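Local structure of transcriptional regulator ComR (Streptococcus vestibularis F0396, 6HU8) at residues 149-158 against 183-194. The protein probably binds DNA as an RNPP-family competence regulator, with a helix-turn-helix region and a tetratricopeptide domain of the kind that responds to signalling peptides. Residues are numbered along the deposited sequence; the frame is centred on the assembly and turned at random.
Sequences FEQVKRKKKF and IFDRIVDRVLKQ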
ATOM      1  N   PHE A 149       9.169   1.389  -4.921  1.00 34.02           N
ATOM      2  CA  PHE A 149       8.165   1.807  -5.899  1.00 34.76           C
ATOM      3  C   PHE A 149       8.647   1.601  -7.334  1.00 38.49           C
ATOM      4  O   PHE A 149       7.855   1.189  -8.179  1.00 36.81           O
ATOM      5  CB  PHE A 149       7.761   3.271  -5.710  1.00 35.96           C
ATOM      6  CG  PHE A 149       6.650   3.712  -6.633  1.00 38.45           C
ATOM      7  CD1 PHE A 149       5.456   2.997  -6.692  1.00 39.97           C
ATOM      8  CD2 PHE A 149       6.795   4.842  -7.431  1.00 39.88           C
ATOM      9  CE1 PHE A 149       4.426   3.389  -7.551  1.00 42.52           C
ATOM     10  CE2 PHE A 149       5.777   5.252  -8.287  1.00 41.84           C
ATOM     11  CZ  PHE A 149       4.589   4.528  -8.351  1.00 43.16           C
ATOM     12  N   GLU A 150       9.927   1.887  -7.620  1.00 37.13           N
ATOM     13  CA  GLU A 150      10.497   1.579  -8.944  1.00 38.45           C
ATOM     14  C   GLU A 150      10.308   0.102  -9.278  1.00 38.58           C
ATOM     15  O   GLU A 150      10.075  -0.261 -10.421  1.00 38.65           O
ATOM     16  CB  GLU A 150      11.988   1.897  -9.019  1.00 37.68           C
ATOM     17  CG  GLU A 150      12.339   3.299  -9.395  1.00 48.89           C
ATOM     18  CD  GLU A 150      11.743   3.716 -10.729  1.00 47.71           C
ATOM     19  OE1 GLU A 150      11.844   2.960 -11.724  1.00 49.06           O
ATOM     20  OE2 GLU A 150      11.143   4.807 -10.766  1.00 59.00           O
ATOM     21  N   GLN A 151      10.445  -0.752  -8.270  1.00 37.13           N
ATOM     22  CA  GLN A 151      10.318  -2.181  -8.490  1.00 35.99           C
ATOM     23  C   GLN A 151       8.842  -2.541  -8.710  1.00 38.15           C
ATOM     24  O   GLN A 151       8.517  -3.412  -9.519  1.00 37.85           O
ATOM     25  CB  GLN A 151      10.943  -2.947  -7.318  1.00 37.00           C
ATOM     26  CG  GLN A 151      12.473  -2.915  -7.421  1.00 37.40           C
ATOM     27  CD  GLN A 151      13.204  -3.351  -6.161  1.00 32.90           C
ATOM     28  OE1 GLN A 151      12.638  -3.409  -5.079  1.00 35.24           O
ATOM     29  NE2 GLN A 151      14.486  -3.645  -6.310  1.00 37.08           N
ATOM     30  N   VAL A 152       7.939  -1.835  -8.042  1.00 40.50           N
ATOM     31  CA  VAL A 152       6.515  -2.148  -8.194  1.00 42.96           C
ATOM     32  C   VAL A 152       6.051  -1.799  -9.618  1.00 44.10           C
ATOM     33  O   VAL A 152       5.220  -2.506 -10.201  1.00 45.84           O
ATOM     34  CB  VAL A 152       5.656  -1.409  -7.138  1.00 43.52           C
ATOM     35  CG1 VAL A 152       4.193  -1.310  -7.573  1.00 44.85           C
ATOM     36  CG2 VAL A 152       5.784  -2.102  -5.794  1.00 40.19           C
ATOM     37  N   LYS A 153       6.622  -0.733 -10.182  1.00 41.30           N
ATOM     38  CA  LYS A 153       6.299  -0.307 -11.546  1.00 44.54           C
ATOM     39  C   LYS A 153       6.456  -1.427 -12.579  1.00 46.31           C
ATOM     40  O   LYS A 153       5.788  -1.424 -13.610  1.00 47.58           O
ATOM     41  CB  LYS A 153       7.177   0.874 -11.965  1.00 44.95           C
ATOM     42  CG  LYS A 153       6.890   2.199 -11.268  1.00 42.92           C
ATOM     43  CD  LYS A 153       7.955   3.221 -11.678  1.00 43.75           C
ATOM     44  CE  LYS A 153       7.772   4.565 -10.998  1.00 47.88           C
ATOM     45  NZ  LYS A 153       8.793   5.597 -11.410  1.00 45.19           N
ATOM     46  N   ARG A 154       7.337  -2.384 -12.304  1.00 44.26           N
ATOM     47  CA  ARG A 154       7.643  -3.437 -13.269  1.00 46.78           C
ATOM     48  C   ARG A 154       6.838  -4.710 -13.032  1.00 48.92           C
ATOM     49  O   ARG A 154       6.962  -5.665 -13.800  1.00 52.00           O
ATOM     50  CB  ARG A 154       9.144  -3.783 -13.234  1.00 44.45           C
ATOM     51  CG  ARG A 154      10.088  -2.594 -13.351  1.00 48.79           C
ATOM     52  CD  ARG A 154      10.551  -2.360 -14.797  1.00 53.56           C
ATOM     53  NE  ARG A 154      11.169  -3.557 -15.368  1.00 59.43           N
ATOM     54  CZ  ARG A 154      12.477  -3.811 -15.391  1.00 58.19           C
ATOM     55  NH1 ARG A 154      12.903  -4.943 -15.936  1.00 59.81           N
ATOM     56  NH2 ARG A 154      13.361  -2.949 -14.883  1.00 52.29           N
ATOM     57  N   LYS A 155       6.032  -4.737 -11.971  1.00 47.00           N
ATOM     58  CA  LYS A 155       5.328  -5.961 -11.579  1.00 47.91           C
ATOM     59  C   LYS A 155       3.956  -6.033 -12.235  1.00 51.08           C
ATOM     60  O   LYS A 155       3.340  -5.007 -12.511  1.00 50.76           O
ATOM     61  CB  LYS A 155       5.171  -6.050 -10.054  1.00 43.25           C
ATOM     62  CG  LYS A 155       6.452  -6.343  -9.271  1.00 47.20           C
ATOM     63  CD  LYS A 155       6.149  -6.530  -7.783  1.00 42.19           C
ATOM     64  CE  LYS A 155       7.402  -6.342  -6.929  1.00 52.51           C
ATOM     65  NZ  LYS A 155       7.130  -6.501  -5.467  1.00 50.77           N
ATOM     66  N   LYS A 156       3.487  -7.252 -12.473  1.00 51.32           N
ATOM     67  CA  LYS A 156       2.151  -7.480 -13.006  1.00 52.33           C
ATOM     68  C   LYS A 156       1.216  -7.941 -11.893  1.00 52.07           C
ATOM     69  O   LYS A 156       0.018  -7.664 -11.922  1.00 54.07           O
ATOM     70  CB  LYS A 156       2.188  -8.507 -14.145  1.00 55.44           C
ATOM     71  CG  LYS A 156       2.712  -7.934 -15.465  1.00 61.88           C
ATOM     72  CD  LYS A 156       2.396  -8.840 -16.655  1.00 64.11           C
ATOM     73  CE  LYS A 156       2.947  -8.264 -17.965  1.00 66.43           C
ATOM     74  NZ  LYS A 156       4.439  -8.361 -18.064  1.00 64.68           N
ATOM     75  N   LYS A 157       1.777  -8.632 -10.904  1.00 49.30           N
ATOM     76  CA  LYS A 157       1.002  -9.128  -9.778  1.00 48.34           C
ATOM     77  C   LYS A 157       1.499  -8.461  -8.493  1.00 47.10           C
ATOM     78  O   LYS A 157       2.684  -8.520  -8.173  1.00 47.54           O
ATOM     79  CB  LYS A 157       1.110 -10.653  -9.692  1.00 52.29           C
ATOM     80  CG  LYS A 157       0.225 -11.295  -8.637  1.00 57.11           C
ATOM     81  CD  LYS A 157       0.400 -12.814  -8.620  1.00 59.91           C
ATOM     82  CE  LYS A 157      -0.601 -13.492  -7.691  1.00 67.05           C
ATOM     83  NZ  LYS A 157      -0.297 -14.948  -7.496  1.00 71.53           N
ATOM     84  N   PHE A 158       0.590  -7.812  -7.773  1.00 45.68           N
ATOM     85  CA  PHE A 158       0.932  -7.039  -6.573  1.00 41.75           C
ATOM     86  C   PHE A 158       0.668  -7.835  -5.302  1.00 43.40           C
ATOM     87  O   PHE A 158      -0.375  -8.460  -5.184  1.00 41.36           O
ATOM     88  CB  PHE A 158       0.107  -5.738  -6.501  1.00 42.00           C
ATOM     89  CG  PHE A 158       0.380  -4.756  -7.613  1.00 42.89           C
ATOM     90  CD1 PHE A 158       1.661  -4.571  -8.099  1.00 43.66           C
ATOM     91  CD2 PHE A 158      -0.656  -4.014  -8.161  1.00 43.15           C
ATOM     92  CE1 PHE A 158       1.911  -3.669  -9.116  1.00 43.05           C
ATOM     93  CE2 PHE A 158      -0.416  -3.099  -9.178  1.00 45.33           C
ATOM     94  CZ  PHE A 158       0.874  -2.927  -9.655  1.00 42.80           C
ATOM     95  N   ILE A 183       2.988   7.253 -15.429  1.00 54.16           N
ATOM     96  CA  ILE A 183       3.121   6.412 -14.248  1.00 54.80           C
ATOM     97  C   ILE A 183       1.752   6.119 -13.647  1.00 47.91           C
ATOM     98  O   ILE A 183       1.420   4.956 -13.381  1.00 52.05           O
ATOM     99  CB  ILE A 183       4.011   7.062 -13.179  1.00 54.72           C
ATOM    100  CG1 ILE A 183       5.472   7.113 -13.649  1.00 54.35           C
ATOM    101  CG2 ILE A 183       3.886   6.311 -11.855  1.00 48.61           C
ATOM    102  CD1 ILE A 183       6.399   7.692 -12.620  1.00 59.12           C
ATOM    103  N   PHE A 184       0.964   7.173 -13.445  1.00 43.85           N
ATOM    104  CA  PHE A 184      -0.364   7.029 -12.852  1.00 47.78           C
ATOM    105  C   PHE A 184      -1.213   6.026 -13.629  1.00 47.39           C
ATOM    106  O   PHE A 184      -1.746   5.070 -13.056  1.00 45.30           O
ATOM    107  CB  PHE A 184      -1.073   8.384 -12.784  1.00 48.88           C
ATOM    108  CG  PHE A 184      -2.445   8.325 -12.148  1.00 45.52           C
ATOM    109  CD1 PHE A 184      -2.585   8.270 -10.762  1.00 46.84           C
ATOM    110  CD2 PHE A 184      -3.597   8.323 -12.936  1.00 48.23           C
ATOM    111  CE1 PHE A 184      -3.851   8.213 -10.170  1.00 43.42           C
ATOM    112  CE2 PHE A 184      -4.873   8.266 -12.353  1.00 46.58           C
ATOM    113  CZ  PHE A 184      -4.996   8.217 -10.969  1.00 44.59           C
ATOM    114  N   ASP A 185      -1.315   6.217 -14.940  1.00 46.99           N
ATOM    115  CA  ASP A 185      -2.142   5.329 -15.749  1.00 48.05           C
ATOM    116  C   ASP A 185      -1.627   3.891 -15.719  1.00 47.39           C
ATOM    117  O   ASP A 185      -2.415   2.947 -15.726  1.00 46.81           O
ATOM    118  CB  ASP A 185      -2.226   5.819 -17.204  1.00 53.55           C
ATOM    119  CG  ASP A 185      -2.973   7.140 -17.341  1.00 54.17           C
ATOM    120  OD1 ASP A 185      -3.533   7.626 -16.338  1.00 52.48           O
ATOM    121  OD2 ASP A 185      -3.005   7.697 -18.461  1.00 59.64           O
ATOM    122  N   ARG A 186      -0.309   3.714 -15.692  1.00 48.93           N
ATOM    123  CA  ARG A 186       0.243   2.367 -15.626  1.00 49.83           C
ATOM    124  C   ARG A 186      -0.133   1.703 -14.309  1.00 47.08           C
ATOM    125  O   ARG A 186      -0.531   0.538 -14.279  1.00 47.13           O
ATOM    126  CB  ARG A 186       1.763   2.377 -15.777  1.00 53.89           C
ATOM    127  CG  ARG A 186       2.385   0.978 -15.766  1.00 56.24           C
ATOM    128  CD  ARG A 186       3.647   0.904 -14.899  1.00 63.84           C
ATOM    129  NE  ARG A 186       4.444   2.130 -14.968  1.00 67.30           N
ATOM    130  CZ  ARG A 186       5.440   2.343 -15.830  1.00 70.12           C
ATOM    131  NH1 ARG A 186       6.108   3.493 -15.805  1.00 61.92           N
ATOM    132  NH2 ARG A 186       5.773   1.406 -16.713  1.00 71.68           N
ATOM    133  N   ILE A 187      -0.000   2.445 -13.216  1.00 44.99           N
ATOM    134  CA  ILE A 187      -0.315   1.883 -11.904  1.00 43.99           C
ATOM    135  C   ILE A 187      -1.809   1.562 -11.795  1.00 43.65           C
ATOM    136  O   ILE A 187      -2.188   0.442 -11.424  1.00 43.67           O
ATOM    137  CB  ILE A 187       0.114   2.843 -10.770  1.00 44.10           C
ATOM    138  CG1 ILE A 187       1.643   2.876 -10.647  1.00 46.17           C
ATOM    139  CG2 ILE A 187      -0.484   2.424  -9.453  1.00 40.05           C
ATOM    140  CD1 ILE A 187       2.247   1.524 -10.342  1.00 48.65           C
ATOM    141  N   VAL A 188      -2.655   2.535 -12.147  1.00 45.13           N
ATOM    142  CA  VAL A 188      -4.105   2.343 -12.101  1.00 43.53           C
ATOM    143  C   VAL A 188      -4.497   1.119 -12.907  1.00 43.87           C
ATOM    144  O   VAL A 188      -5.251   0.274 -12.431  1.00 43.76           O
ATOM    145  CB  VAL A 188      -4.884   3.575 -12.640  1.00 40.84           C
ATOM    146  CG1 VAL A 188      -6.374   3.271 -12.720  1.00 36.15           C
ATOM    147  CG2 VAL A 188      -4.637   4.786 -11.760  1.00 38.16           C
ATOM    148  N   ASP A 189      -3.959   1.015 -14.121  1.00 44.64           N
ATOM    149  CA  ASP A 189      -4.324  -0.080 -15.009  1.00 45.33           C
ATOM    150  C   ASP A 189      -3.957  -1.438 -14.410  1.00 48.20           C
ATOM    151  O   ASP A 189      -4.702  -2.413 -14.541  1.00 48.30           O
ATOM    152  CB  ASP A 189      -3.662   0.099 -16.379  1.00 47.92           C
ATOM    153  CG  ASP A 189      -3.843  -1.117 -17.273  1.00 58.07           C
ATOM    154  OD1 ASP A 189      -4.972  -1.328 -17.765  1.00 59.15           O
ATOM    155  OD2 ASP A 189      -2.862  -1.877 -17.467  1.00 64.81           O
ATOM    156  N   ARG A 190      -2.814  -1.500 -13.740  1.00 44.58           N
ATOM    157  CA  ARG A 190      -2.366  -2.761 -13.169  1.00 48.28           C
ATOM    158  C   ARG A 190      -3.138  -3.069 -11.889  1.00 44.60           C
ATOM    159  O   ARG A 190      -3.437  -4.228 -11.600  1.00 45.69           O
ATOM    160  CB  ARG A 190      -0.856  -2.730 -12.909  1.00 49.96           C
ATOM    161  CG  ARG A 190      -0.268  -4.104 -12.684  1.00 54.54           C
ATOM    162  CD  ARG A 190      -0.601  -5.022 -13.858  1.00 59.34           C
ATOM    163  NE  ARG A 190       0.205  -4.712 -15.039  1.00 64.43           N
ATOM    164  CZ  ARG A 190       0.001  -5.241 -16.245  1.00 68.82           C
ATOM    165  NH1 ARG A 190      -0.990  -6.108 -16.435  1.00 59.73           N
ATOM    166  NH2 ARG A 190       0.792  -4.901 -17.262  1.00 70.09           N
ATOM    167  N   VAL A 191      -3.476  -2.033 -11.128  1.00 42.91           N
ATOM    168  CA  VAL A 191      -4.312  -2.220  -9.943  1.00 45.15           C
ATOM    169  C   VAL A 191      -5.663  -2.809 -10.332  1.00 43.96           C
ATOM    170  O   VAL A 191      -6.148  -3.747  -9.697  1.00 45.15           O
ATOM    171  CB  VAL A 191      -4.536  -0.904  -9.177  1.00 45.33           C
ATOM    172  CG1 VAL A 191      -5.686  -1.054  -8.173  1.00 42.14           C
ATOM    173  CG2 VAL A 191      -3.254  -0.487  -8.473  1.00 38.73           C
ATOM    174  N   LEU A 192      -6.242  -2.266 -11.403  1.00 48.07           N
ATOM    175  CA  LEU A 192      -7.537  -2.706 -11.905  1.00 45.98           C
ATOM    176  C   LEU A 192      -7.558  -4.159 -12.391  1.00 47.09           C
ATOM    177  O   LEU A 192      -8.625  -4.776 -12.446  1.00 46.25           O
ATOM    178  CB  LEU A 192      -7.998  -1.779 -13.033  1.00 42.98           C
ATOM    179  CG  LEU A 192      -8.487  -0.411 -12.562  1.00 44.06           C
ATOM    180  CD1 LEU A 192      -8.830   0.493 -13.748  1.00 38.80           C
ATOM    181  CD2 LEU A 192      -9.683  -0.590 -11.627  1.00 37.03           C
ATOM    182  N   LYS A 193      -6.396  -4.717 -12.717  1.00 46.34           N
ATOM    183  CA  LYS A 193      -6.334  -6.091 -13.224  1.00 47.05           C
ATOM    184  C   LYS A 193      -5.989  -7.130 -12.163  1.00 51.06           C
ATOM    185  O   LYS A 193      -5.882  -8.319 -12.471  1.00 50.87           O
ATOM    186  CB  LYS A 193      -5.315  -6.200 -14.355  1.00 50.21           C
ATOM    187  CG  LYS A 193      -5.671  -5.452 -15.630  1.00 53.94           C
ATOM    188  CD  LYS A 193      -4.524  -5.582 -16.635  1.00 60.58           C
ATOM    189  CE  LYS A 193      -4.778  -4.805 -17.917  1.00 64.99           C
ATOM    190  NZ  LYS A 193      -3.748  -5.173 -18.932  1.00 66.23           N
ATOM    191  N   GLN A 194      -5.808  -6.701 -10.917  1.00 52.09           N
ATOM    192  CA  GLN A 194      -5.441  -7.645  -9.862  1.00 47.60           C
ATOM    193  C   GLN A 194      -6.574  -8.618  -9.593  1.00 53.21           C
ATOM    194  O   GLN A 194      -7.751  -8.231  -9.526  1.00 47.60           O
ATOM    195  CB  GLN A 194      -5.058  -6.906  -8.572  1.00 43.31           C
ATOM    196  CG  GLN A 194      -3.806  -6.041  -8.708  1.00 44.90           C
ATOM    197  CD  GLN A 194      -2.615  -6.821  -9.237  1.00 47.16           C
ATOM    198  OE1 GLN A 194      -2.144  -7.757  -8.594  1.00 44.84           O
ATOM    199  NE2 GLN A 194      -2.131  -6.445 -10.417  1.00 45.38           N
TER
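I183 meets two side chains with two different branches. Its CG2 lies at the edge of the F149 ring, near the ring plane, 4.0 Å from CZ, while CD1 reaches the end of the extended K153 chain, 3.4 Å from NZ. That ammonium is held from its own side by a salt bridge to E150. One turn on, R186 turns over K153: its CD sits 3.4 Å from K153 O, and one face of the guanidinium rests off-centre on K153 CB. I187 and F149 point at each other from opposite directions, CD1 of the isoleucine 4.0 Å from CE1 of the ring.

These contacts join the C-terminal part of helix 139-152 and the residues that follow it to helix 181-192 within the tetratricopeptide domain, an all-helical array of antiparallel helical hairpins; helix 160-173 falls between them in sequence and backs the interface, its Y169 stacking on F149 and touching I183.

R190 leaves its helix with CG anti to the backbone N (chi1 -164°), which puts CG against F158, 3.4 Å from CZ. Bends at chi2 and chi3 then turn one face of the guanidinium to K156 CG, which lies over the centre of the group. V191 adds CG2 beside F158 CE2, while its backbone N comes to the edge of the same ring; I166 also packs on F158.

Q194, just past the helix, ties down the loop with both ends of its amide, whose rotation is fixed by three bonds. NE2 donates to K156 O (2.9 Å, nearly straight at 168°), and OE1 accepts from F158 N (2.9 Å), which arrives above the carbonyl plane rather than on a lone pair. The second NE2 hydrogen goes back to R190 O, where K193 N comes in from the opposite face. Q194 CD lies 3.6 Å from CD2 of F158, the amide and ring planes 30° apart.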